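Local coordinates for MEM-A1 (Soil metagenome, PDB 6E0S), which probably hydrolyses beta-lactam antibiotics as a zinc-dependent metallo-beta-lactamase of subclass B3, and so would confer antibiotic resistance, at residues Val161-Thr166 and Gly172-Thr177; Thr224-Asp229 and Gln266-Ala271. All coordinates share one frame; numbering follows the deposited sequence.

Contact 1 of 2, residues Val161-Thr166 and Gly172-Thr177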
# COMPACT_ATOMS: atom_id res chain seq x y z
N VAL A 161 0.66 -10.13 9.81
CA VAL A 161 1.09 -9.26 8.71
C VAL A 161 2.32 -8.47 9.17
O VAL A 161 2.27 -7.76 10.17
CB VAL A 161 -0.04 -8.31 8.27
CG1 VAL A 161 0.40 -7.47 7.07
CG2 VAL A 161 -1.32 -9.07 7.92
N THR A 162 3.41 -8.56 8.40
CA THR A 162 4.68 -7.95 8.80
C THR A 162 4.85 -6.60 8.13
O THR A 162 4.64 -6.47 6.91
CB THR A 162 5.84 -8.87 8.42
OG1 THR A 162 5.70 -10.12 9.11
CG2 THR A 162 7.19 -8.25 8.78
N ALA A 163 5.29 -5.60 8.91
CA ALA A 163 5.66 -4.31 8.34
C ALA A 163 7.08 -4.35 7.79
O ALA A 163 8.03 -4.73 8.50
CB ALA A 163 5.54 -3.19 9.38
N ARG A 164 7.23 -3.96 6.53
CA ARG A 164 8.56 -3.82 5.92
C ARG A 164 8.72 -2.37 5.48
O ARG A 164 8.13 -1.96 4.47
CB ARG A 164 8.74 -4.78 4.73
CG ARG A 164 8.57 -6.26 5.13
CD ARG A 164 9.67 -6.70 6.09
NE ARG A 164 11.04 -6.56 5.56
CZ ARG A 164 11.71 -7.50 4.89
NH1 ARG A 164 11.16 -8.69 4.65
NH2 ARG A 164 12.95 -7.27 4.45
N TYR A 165 9.50 -1.60 6.22
CA TYR A 165 9.68 -0.20 5.87
C TYR A 165 10.25 -0.11 4.45
O TYR A 165 11.27 -0.73 4.14
CB TYR A 165 10.63 0.46 6.87
CG TYR A 165 10.00 0.94 8.17
CD1 TYR A 165 8.82 0.40 8.65
CD2 TYR A 165 10.64 1.92 8.94
CE1 TYR A 165 8.23 0.89 9.86
CE2 TYR A 165 10.10 2.38 10.15
CZ TYR A 165 8.90 1.87 10.60
OH TYR A 165 8.37 2.35 11.79
N THR A 166 9.59 0.66 3.59
CA THR A 166 10.09 0.91 2.23
C THR A 166 9.93 2.39 1.90
O THR A 166 9.21 2.76 0.96
CB THR A 166 9.35 0.04 1.21
OG1 THR A 166 7.94 0.26 1.32
CG2 THR A 166 9.69 -1.44 1.40
N GLY A 172 7.63 7.79 5.05
CA GLY A 172 7.03 6.78 5.92
C GLY A 172 6.48 5.53 5.25
O GLY A 172 5.79 4.72 5.89
N GLY A 173 6.78 5.36 3.96
CA GLY A 173 6.18 4.27 3.21
C GLY A 173 6.48 2.90 3.80
O GLY A 173 7.60 2.62 4.26
N VAL A 174 5.47 2.01 3.76
CA VAL A 174 5.58 0.66 4.31
C VAL A 174 4.96 -0.33 3.33
O VAL A 174 3.87 -0.11 2.79
CB VAL A 174 4.90 0.51 5.70
CG1 VAL A 174 4.99 -0.96 6.19
CG2 VAL A 174 5.50 1.48 6.71
N SER A 175 5.70 -1.41 3.05
CA SER A 175 5.15 -2.56 2.36
C SER A 175 4.82 -3.64 3.39
O SER A 175 5.50 -3.75 4.41
CB SER A 175 6.12 -3.09 1.31
OG SER A 175 6.46 -2.04 0.38
N TRP A 176 3.80 -4.45 3.12
CA TRP A 176 3.25 -5.39 4.08
C TRP A 176 3.26 -6.82 3.54
O TRP A 176 2.91 -7.06 2.38
CB TRP A 176 1.82 -4.98 4.44
CG TRP A 176 1.72 -3.61 5.02
CD1 TRP A 176 1.48 -2.44 4.32
CD2 TRP A 176 1.82 -3.26 6.39
NE1 TRP A 176 1.40 -1.39 5.21
CE2 TRP A 176 1.60 -1.86 6.48
CE3 TRP A 176 2.06 -3.97 7.56
CZ2 TRP A 176 1.62 -1.18 7.70
CZ3 TRP A 176 2.08 -3.30 8.76
CH2 TRP A 176 1.85 -1.91 8.82
N THR A 177 3.66 -7.79 4.37
CA THR A 177 3.76 -9.17 3.89
C THR A 177 3.02 -10.12 4.84
O THR A 177 2.96 -9.91 6.05
CB THR A 177 5.21 -9.63 3.72
OG1 THR A 177 5.84 -9.66 5.01
CG2 THR A 177 6.02 -8.68 2.81
O HOH W 1 3.96 -11.93 8.35
O HOH W 2 8.76 -9.88 5.11
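With OG1 of Thr166 set between its own backbone N and carbonyl carbon (chi1 55°) and OG of Ser175 turned away from its carbonyl carbon (chi1 -57°), the two hydroxyls meet at 2.9 Å, Thr166 OG1 to Ser175 OG, and either could be the donor. Ser175 OG also accepts from the backbone N of Asp193, so this buried oxygen has two partners. At the next residue, the Trp176 side chain carries its indole toward strand 161-165, where CZ3 lies 3.5 Å from Ala163 CB. Val174 CG1 covers one face of that indole, offset toward its rim, and NE1 bonds to the carbonyl of Asn89. The backbones beneath form an antiparallel beta hairpin, strand 159-165 with strand 174-182, belonging to one of the two sheets of the metallo-beta-lactamase fold. Its connection carries His169, a zinc ligand. Hydrogen-bonded pairs Thr162-Thr177 and Arg164-Ser175 alternate with the non-hydrogen-bonded Ala163-Trp176 and Tyr165-Val174. Arg164 N meets Ser175 O at 2.7 Å, whereas Thr166 N reaches Gly173 O at 2.9 Å from above the carbonyl plane, a less direct approach at the turn end of the hairpin. On the indole side of the sheet, Tyr165 CD1 touches Val174 CG2 at 4.0 Å, while its hydroxyl bonds to Val148 O and Val115 N. On the other side, the bent Arg164 chain carries NH1 to a water, donating to it over 2.7 Å; that water also hydrogen-bonds Thr177 OG1.

Contact 2 of 2, residues Thr224-Asp229 and Gln266-Ala271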
# COMPACT_ATOMS: atom_id res chain seq x y z
N THR A 224 14.93 -4.04 -1.16
CA THR A 224 14.09 -4.77 -0.21
C THR A 224 12.94 -5.47 -0.91
O THR A 224 12.71 -6.67 -0.70
CB THR A 224 13.55 -3.83 0.86
OG1 THR A 224 14.63 -3.40 1.67
CG2 THR A 224 12.51 -4.55 1.76
N VAL A 225 12.20 -4.75 -1.75
CA VAL A 225 11.05 -5.34 -2.41
C VAL A 225 11.49 -6.41 -3.40
O VAL A 225 10.86 -7.47 -3.53
CB VAL A 225 10.20 -4.24 -3.07
CG1 VAL A 225 9.13 -4.85 -3.96
CG2 VAL A 225 9.57 -3.38 -1.98
N ALA A 226 12.59 -6.17 -4.10
CA ALA A 226 13.11 -7.16 -5.04
C ALA A 226 13.41 -8.48 -4.35
O ALA A 226 13.27 -9.55 -4.96
CB ALA A 226 14.38 -6.63 -5.71
N ALA A 227 13.82 -8.43 -3.08
CA ALA A 227 14.26 -9.64 -2.38
C ALA A 227 13.13 -10.35 -1.62
O ALA A 227 13.38 -11.40 -1.01
CB ALA A 227 15.39 -9.32 -1.40
N LEU A 228 11.91 -9.86 -1.67
CA LEU A 228 10.87 -10.42 -0.81
C LEU A 228 10.42 -11.80 -1.29
O LEU A 228 10.38 -12.09 -2.49
CB LEU A 228 9.65 -9.49 -0.76
CG LEU A 228 9.82 -8.14 -0.09
CD1 LEU A 228 8.54 -7.38 -0.31
CD2 LEU A 228 10.07 -8.36 1.40
N ASP A 229 10.06 -12.66 -0.33
CA ASP A 229 9.27 -13.86 -0.62
C ASP A 229 7.96 -13.41 -1.25
O ASP A 229 7.11 -12.81 -0.57
CB ASP A 229 9.06 -14.68 0.66
CG ASP A 229 8.54 -16.09 0.40
OD1 ASP A 229 8.42 -16.52 -0.78
OD2 ASP A 229 8.23 -16.78 1.41
N GLN A 266 10.25 -7.81 -10.75
CA GLN A 266 9.95 -6.99 -11.92
C GLN A 266 9.47 -5.60 -11.52
O GLN A 266 9.82 -4.59 -12.17
CB GLN A 266 8.90 -7.69 -12.80
CG GLN A 266 9.49 -8.90 -13.52
CD GLN A 266 8.44 -9.86 -14.04
OE1 GLN A 266 7.24 -9.68 -13.80
NE2 GLN A 266 8.88 -10.90 -14.72
N TYR A 267 8.63 -5.53 -10.50
CA TYR A 267 8.14 -4.25 -9.98
C TYR A 267 9.30 -3.40 -9.46
O TYR A 267 9.35 -2.18 -9.68
CB TYR A 267 7.14 -4.55 -8.86
CG TYR A 267 6.55 -3.39 -8.13
CD1 TYR A 267 7.03 -3.01 -6.87
CD2 TYR A 267 5.47 -2.69 -8.67
CE1 TYR A 267 6.46 -1.98 -6.15
CE2 TYR A 267 4.90 -1.63 -7.97
CZ TYR A 267 5.40 -1.27 -6.72
OH TYR A 267 4.83 -0.24 -6.01
N ALA A 268 10.23 -4.03 -8.76
CA ALA A 268 11.37 -3.30 -8.24
C ALA A 268 12.28 -2.84 -9.37
O ALA A 268 12.76 -1.70 -9.35
CB ALA A 268 12.14 -4.14 -7.22
N GLU A 269 12.49 -3.68 -10.39
CA GLU A 269 13.33 -3.27 -11.51
C GLU A 269 12.72 -2.09 -12.23
O GLU A 269 13.43 -1.17 -12.66
CB GLU A 269 13.55 -4.42 -12.47
CG GLU A 269 14.59 -5.40 -11.99
CD GLU A 269 14.88 -6.48 -12.99
OE1 GLU A 269 15.02 -6.16 -14.20
OE2 GLU A 269 14.97 -7.66 -12.56
N ARG A 270 11.39 -2.08 -12.38
CA ARG A 270 10.75 -0.96 -13.06
C ARG A 270 10.95 0.32 -12.26
O ARG A 270 11.21 1.39 -12.83
CB ARG A 270 9.27 -1.27 -13.28
CG ARG A 270 9.07 -2.34 -14.33
CD ARG A 270 7.59 -2.47 -14.72
NE ARG A 270 6.76 -2.92 -13.60
CZ ARG A 270 6.38 -4.18 -13.36
NH1 ARG A 270 6.79 -5.16 -14.16
NH2 ARG A 270 5.59 -4.44 -12.32
N ALA A 271 10.84 0.23 -10.94
CA ALA A 271 11.09 1.38 -10.09
C ALA A 271 12.54 1.85 -10.21
O ALA A 271 12.82 3.05 -10.19
CB ALA A 271 10.76 1.03 -8.64
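This is a small apolar contact between two helices, made where the C-terminal end of helix 214-226 meets an early part of the long C-terminal helix 263-285. It buries 129 Å² over both sides, and no hydrogen bond crosses it. The backbones come closest at Ala226 and Ala268, whose CA atoms stand 5.3 Å apart, a separation that two methyl side chains permit. Ala268 points its methyl at the other helix, and its CB lies 3.7 Å from Ala226 CB and equally far from Ala226 N. One methyl thus packs against both the side chain and the backbone of its neighbour.

Beside this pair, Val225 extends CG1 to the tyrosine ring. With CG1 anti to the backbone N (chi1 170°), that methyl arrives at the ring edge, near the ring plane, 4.0 Å from Tyr267 CD1. The same branch is more distant from the alanine, at 4.5 Å from Val225 CG1 to Ala268 CB. Tyr267 swings its ring nearer to the partner helix than its CB direction alone would bring it, and its hydroxyl bonds to the carbonyl O of Asp193. The Tyr267 side chain also touches Leu195, Ala192, Leu233 and Ser235, so it reaches from the helix onto strands 185-192 and 232-235. Beyond the contact, Leu228 N bonds Val225 O at 3.2 Å. With methyl groups and a ring edge doing the touching, the two segments are held together by van der Waals packing and apolar burial, without directional polar bonds between them.

How the contacts relate
From the N terminus, contact 1 comes first: its hairpin closes the short connection 167-171 between strands 159-165 and 174-182. The chain then runs through strand 185-192 to helix 214-226, where contact 2 opens. Contact 2 spans 36 intervening residues, including strand 232-235, and closes on helix 263-285. The two are therefore in series, neither nested nor crossed. They nevertheless adjoin in space, with centres about 13 Å apart. Val225 links them, its CG2 lying 3.9 Å from Thr166 CG2, and Arg164 reaches across to Thr224 and Leu228. Helix 214-226 thus lies between the hairpin and the C-terminal helix, touching both.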